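Complement factor H (Mus musculus, PDB 2YBY) regulates the complement system of innate immunity, the fragment here being its sixth and seventh sushi domains. Local coordinates at residues L2-P8 against F25-I29; F10-Y16 against Y33-D38; V66-F71 against E83-Q88; Y100-N104 against P118-I123. The protein carries 1 engineered substitution. All coordinates share one frame; numbering follows the deposited sequence.

Interaction 1: L2-P8 against F25-I29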
loop_
_atom_site.group_PDB
_atom_site.type_symbol
_atom_site.label_atom_id
_atom_site.label_comp_id
_atom_site.label_asym_id
_atom_site.label_seq_id
_atom_site.Cartn_x
_atom_site.Cartn_y
_atom_site.Cartn_z
ATOM N N LEU A 2 1.655 22.437 21.988
ATOM C CA LEU A 2 0.604 21.433 22.035
ATOM C C LEU A 2 1.159 20.104 21.575
ATOM O O LEU A 2 1.946 20.079 20.611
ATOM C CB LEU A 2 -0.546 21.817 21.098
ATOM C CG LEU A 2 -1.268 23.135 21.372
ATOM C CD1 LEU A 2 -2.142 23.514 20.220
ATOM C CD2 LEU A 2 -2.091 23.056 22.661
ATOM N N LYS A 3 0.742 19.026 22.229
ATOM C CA LYS A 3 1.146 17.647 21.923
ATOM C C LYS A 3 -0.137 16.792 21.738
ATOM O O LYS A 3 -0.516 16.031 22.623
ATOM C CB LYS A 3 2.039 17.090 23.029
ATOM C CG LYS A 3 3.379 17.811 23.085
ATOM C CD LYS A 3 4.298 17.213 24.105
ATOM C CE LYS A 3 5.670 17.837 24.035
ATOM N NZ LYS A 3 6.649 17.076 24.858
ATOM N N PRO A 4 -0.803 16.937 20.582
ATOM C CA PRO A 4 -2.085 16.242 20.383
ATOM C C PRO A 4 -2.025 14.835 19.803
ATOM O O PRO A 4 -3.069 14.192 19.762
ATOM C CB PRO A 4 -2.809 17.161 19.413
ATOM C CG PRO A 4 -1.740 17.724 18.562
ATOM C CD PRO A 4 -0.500 17.832 19.444
ATOM N N CYS A 5 -0.856 14.384 19.307
ATOM C CA CYS A 5 -0.744 13.076 18.657
ATOM C C CYS A 5 -0.229 12.029 19.598
ATOM O O CYS A 5 0.949 12.067 19.962
ATOM C CB CYS A 5 0.125 13.166 17.413
ATOM S SG CYS A 5 -0.625 14.122 16.085
ATOM N N GLU A 6 -1.084 11.084 19.962
ATOM C CA GLU A 6 -0.692 10.010 20.859
ATOM C C GLU A 6 0.100 8.927 20.103
ATOM O O GLU A 6 0.172 8.946 18.867
ATOM C CB GLU A 6 -1.928 9.408 21.578
ATOM C CG GLU A 6 -2.652 10.384 22.507
ATOM C CD GLU A 6 -1.960 10.746 23.806
ATOM O OE1 GLU A 6 -1.374 9.850 24.456
ATOM O OE2 GLU A 6 -2.078 11.920 24.222
ATOM N N PHE A 7 0.655 7.952 20.850
ATOM C CA PHE A 7 1.434 6.856 20.271
ATOM C C PHE A 7 0.591 6.174 19.172
ATOM O O PHE A 7 -0.545 5.759 19.464
ATOM C CB PHE A 7 1.857 5.853 21.370
ATOM C CG PHE A 7 2.599 4.650 20.834
ATOM C CD1 PHE A 7 3.743 4.804 20.061
ATOM C CD2 PHE A 7 2.118 3.364 21.054
ATOM C CE1 PHE A 7 4.381 3.694 19.511
ATOM C CE2 PHE A 7 2.758 2.267 20.503
ATOM C CZ PHE A 7 3.878 2.442 19.745
ATOM N N PRO A 8 1.051 6.171 17.901
ATOM C CA PRO A 8 0.220 5.616 16.826
ATOM C C PRO A 8 0.263 4.108 16.728
ATOM O O PRO A 8 1.347 3.525 16.546
ATOM C CB PRO A 8 0.800 6.267 15.571
ATOM C CG PRO A 8 2.205 6.486 15.867
ATOM C CD PRO A 8 2.319 6.706 17.365
ATOM N N PHE A 25 5.721 9.945 23.271
ATOM C CA PHE A 25 4.363 10.362 22.937
ATOM C C PHE A 25 3.590 10.837 24.169
ATOM O O PHE A 25 3.827 10.334 25.266
ATOM C CB PHE A 25 3.626 9.220 22.197
ATOM C CG PHE A 25 4.226 9.005 20.828
ATOM C CD1 PHE A 25 3.827 9.775 19.757
ATOM C CD2 PHE A 25 5.282 8.133 20.643
ATOM C CE1 PHE A 25 4.426 9.628 18.511
ATOM C CE2 PHE A 25 5.885 7.999 19.393
ATOM C CZ PHE A 25 5.495 8.802 18.352
ATOM N N PRO A 26 2.648 11.793 24.027
ATOM C CA PRO A 26 2.257 12.484 22.791
ATOM C C PRO A 26 3.283 13.459 22.217
ATOM O O PRO A 26 4.221 13.882 22.895
ATOM C CB PRO A 26 0.948 13.161 23.180
ATOM C CG PRO A 26 1.146 13.497 24.638
ATOM C CD PRO A 26 1.869 12.283 25.189
ATOM N N VAL A 27 3.108 13.799 20.927
ATOM C CA VAL A 27 4.039 14.659 20.206
ATOM C C VAL A 27 3.292 15.791 19.500
ATOM O O VAL A 27 2.056 15.707 19.322
ATOM C CB VAL A 27 4.900 13.852 19.181
ATOM C CG1 VAL A 27 5.763 12.814 19.882
ATOM C CG2 VAL A 27 4.025 13.203 18.120
ATOM N N SER A 28 4.037 16.811 19.054
ATOM C CA SER A 28 3.481 17.996 18.387
ATOM C C SER A 28 3.215 17.850 16.916
ATOM O O SER A 28 3.836 17.010 16.249
ATOM C CB SER A 28 4.392 19.198 18.611
ATOM O OG SER A 28 4.585 19.411 20.001
ATOM N N ILE A 29 2.360 18.734 16.382
ATOM C CA ILE A 29 2.022 18.799 14.961
ATOM C C ILE A 29 3.299 19.139 14.207
ATOM O O ILE A 29 4.089 19.973 14.657
ATOM C CB ILE A 29 0.866 19.795 14.679
ATOM C CG1 ILE A 29 -0.485 19.194 15.136
ATOM C CG2 ILE A 29 0.791 20.189 13.163
ATOM C CD1 ILE A 29 -1.615 20.281 15.397
HETATM O O HOH W 1 1.183 20.712 17.996
HETATM O O HOH W 2 7.124 14.778 22.826
#
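C5 and V27 exchange two backbone hydrogen bonds, C5 N to V27 O and the shorter V27 N to C5 O (2.9 Å), making a single antiparallel bridge between two loops. S28 adds a side-chain bond: with OG anti to its carbonyl carbon (chi1 -56°), the hydroxyl reaches back and donates to L2 O at 2.8 Å. Water 1 donates to the same L2 O and accepts from I29 N. Packing gathers round F25. P8 CD sits over one face of its ring, a CH-pi contact 4.0 Å from the centroid, while C5 O lies at the edge. The F7 ring meets F25 obliquely, planes at 58°, with F7 CD1 3.7 Å from F25 CD2. P26, behind a cis peptide bond, sets CB 3.3 Å from K3 O. C5 is disulfide-bonded to C54, and W59 touches C5, P8 and V27. The chemistry thus divides: one polar, partly hydrated end at L2 and S28, one aromatic end where F25 packs on L15 and Y33.

Interaction 2: F10-Y16 against Y33-D38; sequences FKYGRLY and YSYKCD
Strand 13-15 runs antiparallel to residues 33-37 of strand 32-37, their axes 4.7 Å apart at closest, with R14 and K36 as the hydrogen-bonded pair and G13-C37 and L15-Y35 as non-hydrogen-bonded pairs; D38 N to Y12 O (2.8 Å) and Y16 N to S34 O extend the bonding past both ends. R14, bent at chi2 and chi3, curls back along the strand and forms a salt bridge, NH2 donating to the syn lone pair of D38 OD1 at 2.7 Å, the oxygen lying somewhat out of the guanidinium plane. Guanidinium and carboxylate are nearly coplanar (12°), and waters 3 and 4 bridge the pair. The Y16 ring takes K36 CG over one face, 4.3 Å from its centroid. F10 and the buried Y35 form an offset edge-to-face pair, planes at 79°, the edge being that of F10. Y35 OH is hydrogen-bonded to P64 O, and C37 forms a disulfide with C65. Short antiparallel strands round a small, disulfide-pinned core are characteristic of the sushi fold.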
loop_
_atom_site.group_PDB
_atom_site.type_symbol
_atom_site.label_atom_id
_atom_site.label_comp_id
_atom_site.label_asym_id
_atom_site.label_seq_id
_atom_site.Cartn_x
_atom_site.Cartn_y
_atom_site.Cartn_z
ATOM N N PHE A 10 -1.722 1.004 14.564
ATOM C CA PHE A 10 -2.603 0.795 13.414
ATOM C C PHE A 10 -2.433 -0.621 12.866
ATOM O O PHE A 10 -1.508 -1.300 13.290
ATOM C CB PHE A 10 -2.281 1.834 12.324
ATOM C CG PHE A 10 -0.815 2.020 11.998
ATOM C CD1 PHE A 10 -0.020 2.895 12.741
ATOM C CD2 PHE A 10 -0.207 1.263 11.018
ATOM C CE1 PHE A 10 1.326 3.077 12.422
ATOM C CE2 PHE A 10 1.152 1.407 10.738
ATOM C CZ PHE A 10 1.913 2.307 11.449
ATOM N N LYS A 11 -3.341 -1.087 11.996
ATOM C CA LYS A 11 -3.244 -2.441 11.466
ATOM C C LYS A 11 -2.219 -2.580 10.378
ATOM O O LYS A 11 -1.951 -1.643 9.619
ATOM C CB LYS A 11 -4.594 -2.939 10.908
ATOM C CG LYS A 11 -5.671 -3.122 11.960
ATOM C CD LYS A 11 -6.813 -4.012 11.454
ATOM C CE LYS A 11 -6.623 -5.471 11.779
ATOM N NZ LYS A 11 -7.785 -6.274 11.320
ATOM N N TYR A 12 -1.682 -3.777 10.270
ATOM C CA TYR A 12 -0.793 -4.212 9.236
ATOM C C TYR A 12 0.537 -3.478 9.104
ATOM O O TYR A 12 1.152 -3.497 8.040
ATOM C CB TYR A 12 -1.522 -4.223 7.898
ATOM C CG TYR A 12 -2.888 -4.864 7.954
ATOM C CD1 TYR A 12 -3.047 -6.173 8.394
ATOM C CD2 TYR A 12 -4.018 -4.170 7.552
ATOM C CE1 TYR A 12 -4.301 -6.785 8.397
ATOM C CE2 TYR A 12 -5.277 -4.767 7.559
ATOM C CZ TYR A 12 -5.419 -6.064 8.020
ATOM O OH TYR A 12 -6.655 -6.678 8.032
ATOM N N GLY A 13 1.001 -2.914 10.187
ATOM C CA GLY A 13 2.300 -2.281 10.214
ATOM C C GLY A 13 2.570 -1.586 11.528
ATOM O O GLY A 13 1.738 -1.585 12.452
ATOM N N ARG A 14 3.747 -0.950 11.560
ATOM C CA ARG A 14 4.191 -0.264 12.775
ATOM C C ARG A 14 5.285 0.731 12.526
ATOM O O ARG A 14 6.030 0.614 11.577
ATOM C CB ARG A 14 4.728 -1.293 13.799
ATOM C CG ARG A 14 5.798 -2.161 13.148
ATOM C CD ARG A 14 5.756 -3.604 13.550
ATOM N NE ARG A 14 4.770 -4.396 12.802
ATOM C CZ ARG A 14 3.527 -4.696 13.196
ATOM N NH1 ARG A 14 3.055 -4.244 14.357
ATOM N NH2 ARG A 14 2.744 -5.442 12.426
ATOM N N LEU A 15 5.434 1.676 13.431
ATOM C CA LEU A 15 6.591 2.553 13.413
ATOM C C LEU A 15 7.868 1.729 13.578
ATOM O O LEU A 15 7.902 0.711 14.307
ATOM C CB LEU A 15 6.566 3.515 14.626
ATOM C CG LEU A 15 5.464 4.555 14.724
ATOM C CD1 LEU A 15 5.846 5.676 15.691
ATOM C CD2 LEU A 15 5.100 5.111 13.419
ATOM N N TYR A 16 8.952 2.221 12.970
ATOM C CA TYR A 16 10.271 1.710 13.266
ATOM C C TYR A 16 10.614 2.253 14.669
ATOM O O TYR A 16 10.096 3.288 15.090
ATOM C CB TYR A 16 11.326 2.231 12.296
ATOM C CG TYR A 16 11.320 1.580 10.930
ATOM C CD1 TYR A 16 12.101 0.459 10.665
ATOM C CD2 TYR A 16 10.606 2.135 9.875
ATOM C CE1 TYR A 16 12.104 -0.135 9.406
ATOM C CE2 TYR A 16 10.649 1.582 8.601
ATOM C CZ TYR A 16 11.434 0.474 8.358
ATOM O OH TYR A 16 11.443 -0.061 7.082
ATOM N N TYR A 33 7.260 10.199 11.655
ATOM C CA TYR A 33 7.969 9.000 12.076
ATOM C C TYR A 33 7.942 7.973 10.981
ATOM O O TYR A 33 6.891 7.756 10.416
ATOM C CB TYR A 33 7.309 8.422 13.343
ATOM C CG TYR A 33 7.412 9.377 14.508
ATOM C CD1 TYR A 33 8.580 9.462 15.248
ATOM C CD2 TYR A 33 6.452 10.360 14.711
ATOM C CE1 TYR A 33 8.740 10.416 16.249
ATOM C CE2 TYR A 33 6.615 11.342 15.689
ATOM C CZ TYR A 33 7.759 11.353 16.463
ATOM O OH TYR A 33 8.003 12.328 17.396
ATOM N N SER A 34 9.091 7.317 10.687
ATOM C CA SER A 34 9.116 6.309 9.655
ATOM C C SER A 34 8.368 5.074 10.119
ATOM O O SER A 34 8.395 4.735 11.311
ATOM C CB SER A 34 10.569 5.971 9.308
ATOM O OG SER A 34 11.270 5.505 10.443
ATOM N N TYR A 35 7.706 4.377 9.186
ATOM C CA TYR A 35 6.989 3.150 9.492
ATOM C C TYR A 35 7.081 2.201 8.329
ATOM O O TYR A 35 7.393 2.599 7.204
ATOM C CB TYR A 35 5.515 3.409 9.881
ATOM C CG TYR A 35 4.607 3.778 8.727
ATOM C CD1 TYR A 35 4.465 5.091 8.327
ATOM C CD2 TYR A 35 3.855 2.808 8.066
ATOM C CE1 TYR A 35 3.598 5.446 7.291
ATOM C CE2 TYR A 35 3.024 3.141 7.000
ATOM C CZ TYR A 35 2.871 4.471 6.637
ATOM O OH TYR A 35 2.022 4.858 5.624
ATOM N N LYS A 36 6.778 0.958 8.596
ATOM C CA LYS A 36 6.784 -0.089 7.580
ATOM C C LYS A 36 5.509 -0.899 7.736
ATOM O O LYS A 36 4.799 -0.773 8.746
ATOM C CB LYS A 36 8.034 -0.978 7.725
ATOM C CG LYS A 36 8.100 -1.692 9.058
ATOM C CD LYS A 36 9.314 -2.611 9.198
ATOM C CE LYS A 36 9.352 -3.263 10.566
ATOM N NZ LYS A 36 10.358 -4.358 10.635
ATOM N N CYS A 37 5.201 -1.682 6.733
ATOM C CA CYS A 37 4.011 -2.508 6.728
ATOM C C CYS A 37 4.375 -3.978 6.696
ATOM O O CYS A 37 5.409 -4.371 6.178
ATOM C CB CYS A 37 3.109 -2.143 5.555
ATOM S SG CYS A 37 2.606 -0.409 5.536
ATOM N N ASP A 38 3.417 -4.805 7.130
ATOM C CA ASP A 38 3.548 -6.254 7.089
ATOM C C ASP A 38 3.689 -6.752 5.636
ATOM O O ASP A 38 3.179 -6.126 4.712
ATOM C CB ASP A 38 2.278 -6.913 7.652
ATOM C CG ASP A 38 1.917 -6.586 9.089
ATOM O OD1 ASP A 38 2.674 -5.848 9.739
ATOM O OD2 ASP A 38 0.856 -7.033 9.540
HETATM O O HOH W 3 0.092 -7.217 12.004
HETATM O O HOH W 4 5.231 -4.636 9.936
HETATM O O HOH W 5 9.752 5.544 13.558
#

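Interaction 3: V66-F71 against E83-Q88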
loop_
_atom_site.group_PDB
_atom_site.type_symbol
_atom_site.label_atom_id
_atom_site.label_comp_id
_atom_site.label_asym_id
_atom_site.label_seq_id
_atom_site.Cartn_x
_atom_site.Cartn_y
_atom_site.Cartn_z
ATOM N N VAL A 66 -2.019 -0.442 3.610
ATOM C CA VAL A 66 -3.092 -0.953 2.746
ATOM C C VAL A 66 -2.580 -2.158 1.949
ATOM O O VAL A 66 -1.372 -2.412 1.880
ATOM C CB VAL A 66 -3.631 0.157 1.798
ATOM C CG1 VAL A 66 -4.236 1.319 2.589
ATOM C CG2 VAL A 66 -2.553 0.675 0.861
ATOM N N ARG A 67 -3.498 -2.914 1.331
ATOM C CA ARG A 67 -3.068 -4.044 0.515
ATOM C C ARG A 67 -2.088 -3.624 -0.606
ATOM O O ARG A 67 -2.273 -2.590 -1.249
ATOM C CB ARG A 67 -4.278 -4.780 -0.104
ATOM C CG ARG A 67 -3.940 -6.018 -0.932
ATOM C CD ARG A 67 -3.239 -7.106 -0.194
ATOM N NE ARG A 67 -4.075 -7.766 0.807
ATOM C CZ ARG A 67 -3.624 -8.616 1.734
ATOM N NH1 ARG A 67 -2.323 -8.882 1.830
ATOM N NH2 ARG A 67 -4.466 -9.188 2.588
ATOM N N LYS A 68 -1.041 -4.434 -0.796
ATOM C CA LYS A 68 -0.045 -4.279 -1.835
ATOM C C LYS A 68 -0.301 -5.363 -2.876
ATOM O O LYS A 68 -0.499 -6.533 -2.522
ATOM C CB LYS A 68 1.358 -4.477 -1.248
ATOM C CG LYS A 68 2.491 -4.343 -2.211
ATOM C CD LYS A 68 3.858 -4.499 -1.538
ATOM C CE LYS A 68 4.210 -5.940 -1.322
ATOM N NZ LYS A 68 5.588 -6.099 -0.785
ATOM N N CYS A 69 -0.325 -4.965 -4.157
ATOM C CA CYS A 69 -0.446 -5.890 -5.270
ATOM C C CYS A 69 0.727 -5.641 -6.183
ATOM O O CYS A 69 0.871 -4.533 -6.696
ATOM C CB CYS A 69 -1.748 -5.688 -6.028
ATOM S SG CYS A 69 -3.231 -5.763 -5.014
ATOM N N VAL A 70 1.498 -6.664 -6.469
ATOM C CA VAL A 70 2.680 -6.561 -7.307
ATOM C C VAL A 70 2.314 -6.983 -8.714
ATOM O O VAL A 70 1.701 -8.052 -8.913
ATOM C CB VAL A 70 3.838 -7.418 -6.740
ATOM C CG1 VAL A 70 5.032 -7.433 -7.696
ATOM C CG2 VAL A 70 4.244 -6.915 -5.343
ATOM N N PHE A 71 2.683 -6.154 -9.702
ATOM C CA PHE A 71 2.471 -6.480 -11.100
ATOM C C PHE A 71 3.788 -6.977 -11.674
ATOM O O PHE A 71 4.795 -6.295 -11.518
ATOM C CB PHE A 71 2.017 -5.255 -11.901
ATOM C CG PHE A 71 1.799 -5.594 -13.351
ATOM C CD1 PHE A 71 0.759 -6.425 -13.732
ATOM C CD2 PHE A 71 2.694 -5.178 -14.320
ATOM C CE1 PHE A 71 0.571 -6.769 -15.060
ATOM C CE2 PHE A 71 2.500 -5.512 -15.660
ATOM C CZ PHE A 71 1.432 -6.294 -16.020
ATOM N N GLU A 83 9.373 -6.062 -10.940
ATOM C CA GLU A 83 8.182 -5.956 -10.100
ATOM C C GLU A 83 7.737 -4.509 -9.922
ATOM O O GLU A 83 8.520 -3.691 -9.445
ATOM C CB GLU A 83 8.469 -6.539 -8.715
ATOM C CG GLU A 83 8.673 -8.038 -8.712
ATOM C CD GLU A 83 8.945 -8.618 -7.339
ATOM O OE1 GLU A 83 8.718 -7.904 -6.334
ATOM O OE2 GLU A 83 9.415 -9.776 -7.269
ATOM N N LYS A 84 6.487 -4.191 -10.290
ATOM C CA LYS A 84 5.957 -2.853 -10.081
ATOM C C LYS A 84 4.906 -2.937 -8.973
ATOM O O LYS A 84 3.966 -3.735 -9.066
ATOM C CB LYS A 84 5.365 -2.272 -11.365
ATOM C CG LYS A 84 5.006 -0.810 -11.191
ATOM C CD LYS A 84 4.690 -0.110 -12.505
ATOM C CE LYS A 84 3.910 1.180 -12.292
ATOM N NZ LYS A 84 4.677 2.198 -11.526
ATOM N N VAL A 85 5.069 -2.126 -7.929
ATOM C CA VAL A 85 4.154 -2.117 -6.821
ATOM C C VAL A 85 2.913 -1.284 -7.103
ATOM O O VAL A 85 3.007 -0.102 -7.468
ATOM C CB VAL A 85 4.839 -1.621 -5.525
ATOM C CG1 VAL A 85 3.825 -1.374 -4.422
ATOM C CG2 VAL A 85 5.894 -2.626 -5.061
ATOM N N TYR A 86 1.746 -1.877 -6.837
ATOM C CA TYR A 86 0.487 -1.170 -6.801
ATOM C C TYR A 86 -0.105 -1.315 -5.425
ATOM O O TYR A 86 0.250 -2.257 -4.703
ATOM C CB TYR A 86 -0.476 -1.659 -7.869
ATOM C CG TYR A 86 -0.013 -1.272 -9.245
ATOM C CD1 TYR A 86 0.933 -2.030 -9.919
ATOM C CD2 TYR A 86 -0.578 -0.193 -9.910
ATOM C CE1 TYR A 86 1.358 -1.685 -11.201
ATOM C CE2 TYR A 86 -0.170 0.157 -11.190
ATOM C CZ TYR A 86 0.784 -0.604 -11.844
ATOM O OH TYR A 86 1.184 -0.275 -13.129
ATOM N N VAL A 87 -0.984 -0.387 -5.044
ATOM C CA VAL A 87 -1.653 -0.396 -3.756
ATOM C C VAL A 87 -3.137 -0.385 -3.928
ATOM O O VAL A 87 -3.657 -0.092 -5.006
ATOM C CB VAL A 87 -1.174 0.734 -2.814
ATOM C CG1 VAL A 87 0.355 0.769 -2.724
ATOM C CG2 VAL A 87 -1.731 2.088 -3.245
ATOM N N GLN A 88 -3.828 -0.722 -2.855
ATOM C CA GLN A 88 -5.266 -0.843 -2.803
ATOM C C GLN A 88 -5.982 0.348 -3.445
ATOM O O GLN A 88 -5.706 1.511 -3.113
ATOM C CB GLN A 88 -5.689 -1.014 -1.354
ATOM C CG GLN A 88 -7.061 -1.598 -1.183
ATOM C CD GLN A 88 -7.286 -2.048 0.241
ATOM O OE1 GLN A 88 -6.344 -2.287 1.032
ATOM N NE2 GLN A 88 -8.538 -2.219 0.591
#
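The Y86 ring has C69 O near its plane at the edge, while F71 CB approaches it obliquely, 3.7 Å from Y86 CE1. F71 CG stands anti to its backbone N (chi1 180°), which leads the F71 ring away from strand 84-87, so that its CB is what meets Y86; W116 and L92 also touch F71. Strands 66-71 and 84-87 pair antiparallel. C69 with Y86 and F71 with K84 are the hydrogen-bonded pairs: F71 N to K84 O (2.8 Å) and K84 N to F71 O are almost straight, both at 178°. At the far end the Q88 side chain supplies one of the two bonds: its chain, extended beyond CG, brings OE1 to accept from R67 N (2.9 Å), while Q88 N still donates to R67 O. V66 CG2 rests on V87 CB (3.9 Å), K68 CG on V85 CG1, and V70 CG1 on E83 CB (3.7 Å). R67 turns its guanidinium elsewhere, NE to E113 O and NH1 to G40 O, in a cation-pi contact with F41. Strand 66-71 also pairs with strand 41-42, giving a three-stranded antiparallel sheet that spans the junction of two consecutive sushi repeats, with the C69-C111 disulfide pinning the second.

Interaction 4: Y100-N104 against P118-I123; sequences YSLQN and PPPKCI
P118, which follows a cis peptide bond, turns its ring toward L102 and N104: CG lies 3.9 Å from L102 CB, the two side chains crossing at about a right angle, and CD comes 3.4 Å from N104 ND2, whose hydrogen bond goes to T108 O. P119 then contributes its carbonyl, since L102 CD2 reaches P119 O at 3.6 Å; the same oxygen accepts from K121 N, closing an inverse gamma turn centred on P120. K121 points its side chain away and offers K121 O, 3.4 Å from the same L102 methyl. C122 follows, its SG 4.0 Å from L102 CD2 and its CB against Y100 CB, so that one leucine branch meets P119, K121 and C122. I123 completes the contact with a reciprocal backbone pair, I123 N to S101 O (2.8 Å) and S101 N to I123 O (3.0 Å). Q103 NE2 adds a weak bond to I123 O, and the edge of the Y100 ring faces I123 C. S101 OG accepts from Q103 N, an ST turn that shapes the first segment. Both segments are loops beside strand 108-112, where M109 touches L102 and P120; segment 118-123 leaves strand 115-117, P120 and C122 share backbone hydrogen bonds with E75, and the C122 disulfide ties the segment to C96.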
loop_
_atom_site.group_PDB
_atom_site.type_symbol
_atom_site.label_atom_id
_atom_site.label_comp_id
_atom_site.label_asym_id
_atom_site.label_seq_id
_atom_site.Cartn_x
_atom_site.Cartn_y
_atom_site.Cartn_z
ATOM N N TYR A 100 -7.370 -14.447 -25.835
ATOM C CA TYR A 100 -7.550 -14.646 -24.402
ATOM C C TYR A 100 -7.882 -13.280 -23.795
ATOM O O TYR A 100 -7.576 -12.240 -24.384
ATOM C CB TYR A 100 -6.293 -15.190 -23.725
ATOM C CG TYR A 100 -5.919 -16.599 -24.137
ATOM C CD1 TYR A 100 -6.684 -17.687 -23.740
ATOM C CD2 TYR A 100 -4.752 -16.852 -24.841
ATOM C CE1 TYR A 100 -6.336 -18.988 -24.093
ATOM C CE2 TYR A 100 -4.386 -18.151 -25.193
ATOM C CZ TYR A 100 -5.187 -19.216 -24.823
ATOM O OH TYR A 100 -4.867 -20.503 -25.181
ATOM N N SER A 101 -8.508 -13.291 -22.644
ATOM C CA SER A 101 -8.859 -12.047 -21.950
ATOM C C SER A 101 -8.980 -12.275 -20.462
ATOM O O SER A 101 -8.962 -13.422 -19.994
ATOM C CB SER A 101 -10.183 -11.502 -22.474
ATOM O OG SER A 101 -11.292 -12.187 -21.905
ATOM N N LEU A 102 -9.200 -11.180 -19.721
ATOM C CA LEU A 102 -9.463 -11.251 -18.288
ATOM C C LEU A 102 -10.974 -11.372 -18.004
ATOM O O LEU A 102 -11.364 -11.415 -16.831
ATOM C CB LEU A 102 -8.923 -10.002 -17.575
ATOM C CG LEU A 102 -7.427 -9.763 -17.596
ATOM C CD1 LEU A 102 -7.073 -8.598 -16.665
ATOM C CD2 LEU A 102 -6.619 -10.972 -17.105
ATOM N N GLN A 103 -11.836 -11.394 -19.061
ATOM C CA GLN A 103 -13.288 -11.560 -18.953
ATOM C C GLN A 103 -14.000 -10.436 -18.203
ATOM O O GLN A 103 -14.939 -10.694 -17.440
ATOM C CB GLN A 103 -13.637 -12.903 -18.288
ATOM C CG GLN A 103 -12.926 -14.105 -18.878
ATOM C CD GLN A 103 -13.531 -14.560 -20.187
ATOM O OE1 GLN A 103 -14.753 -14.449 -20.422
ATOM N NE2 GLN A 103 -12.708 -15.123 -21.045
ATOM N N ASN A 104 -13.575 -9.195 -18.407
ATOM C CA ASN A 104 -14.238 -8.072 -17.757
ATOM C C ASN A 104 -14.351 -6.857 -18.671
ATOM O O ASN A 104 -14.439 -5.722 -18.188
ATOM C CB ASN A 104 -13.558 -7.747 -16.428
ATOM C CG ASN A 104 -12.105 -7.358 -16.593
ATOM O OD1 ASN A 104 -11.555 -7.359 -17.698
ATOM N ND2 ASN A 104 -11.466 -7.002 -15.500
ATOM N N PRO A 118 -9.572 -9.080 -11.602
ATOM C CA PRO A 118 -9.349 -10.529 -11.524
ATOM C C PRO A 118 -7.837 -10.784 -11.466
ATOM O O PRO A 118 -7.070 -9.816 -11.588
ATOM C CB PRO A 118 -9.957 -11.032 -12.828
ATOM C CG PRO A 118 -9.737 -9.942 -13.774
ATOM C CD PRO A 118 -9.820 -8.653 -12.987
ATOM N N PRO A 119 -7.373 -12.025 -11.289
ATOM C CA PRO A 119 -5.933 -12.286 -11.306
ATOM C C PRO A 119 -5.305 -12.067 -12.686
ATOM O O PRO A 119 -6.006 -12.118 -13.714
ATOM C CB PRO A 119 -5.839 -13.774 -10.935
ATOM C CG PRO A 119 -7.132 -14.118 -10.326
ATOM C CD PRO A 119 -8.113 -13.284 -11.095
ATOM N N PRO A 120 -3.973 -11.899 -12.721
ATOM C CA PRO A 120 -3.264 -11.681 -13.988
ATOM C C PRO A 120 -3.089 -12.960 -14.796
ATOM O O PRO A 120 -1.976 -13.456 -15.015
ATOM C CB PRO A 120 -1.914 -11.115 -13.535
ATOM C CG PRO A 120 -1.705 -11.662 -12.201
ATOM C CD PRO A 120 -3.051 -11.796 -11.568
ATOM N N LYS A 121 -4.208 -13.515 -15.195
ATOM C CA LYS A 121 -4.293 -14.734 -15.978
ATOM C C LYS A 121 -5.295 -14.493 -17.111
ATOM O O LYS A 121 -6.492 -14.342 -16.861
ATOM C CB LYS A 121 -4.754 -15.890 -15.069
ATOM C CG LYS A 121 -4.758 -17.261 -15.721
ATOM C CD LYS A 121 -4.992 -18.350 -14.664
ATOM C CE LYS A 121 -5.122 -19.740 -15.235
ATOM N NZ LYS A 121 -5.271 -20.756 -14.158
ATOM N N CYS A 122 -4.798 -14.415 -18.349
ATOM C CA CYS A 122 -5.676 -14.227 -19.509
ATOM C C CYS A 122 -6.171 -15.631 -19.914
ATOM O O CYS A 122 -5.357 -16.536 -20.105
ATOM C CB CYS A 122 -4.932 -13.539 -20.642
ATOM S SG CYS A 122 -4.243 -11.918 -20.192
ATOM N N ILE A 123 -7.483 -15.785 -20.053
ATOM C CA ILE A 123 -8.126 -17.076 -20.351
ATOM C C ILE A 123 -9.084 -17.030 -21.547
ATOM O O ILE A 123 -9.587 -15.975 -21.913
ATOM C CB ILE A 123 -8.860 -17.591 -19.097
ATOM C CG1 ILE A 123 -10.027 -16.677 -18.690
ATOM C CG2 ILE A 123 -7.890 -17.779 -17.927
ATOM C CD1 ILE A 123 -11.018 -17.293 -17.703
#

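How the interactions relate
Interactions 1 and 2 belong to the first sushi repeat and touch one another: F25 and P8 pack on L15, and F25 and V27 on Y33, so the loop contact continues into the core beside strand 32-37. Both are partly buried. Interactions 3 and 4 are surface contacts. Interaction 3 lies nearest the middle of the chain, about 17 Å from interaction 2 and 18 Å from interaction 4, centre to centre. Strand pairing carries interactions 2 and 3, but a salt bridge with bridging waters marks only the former. Interactions 1 and 4 both join loops by a reciprocal backbone pair, and a cis-proline packs in each; the C5 and C122 disulfides lead out of the contacts.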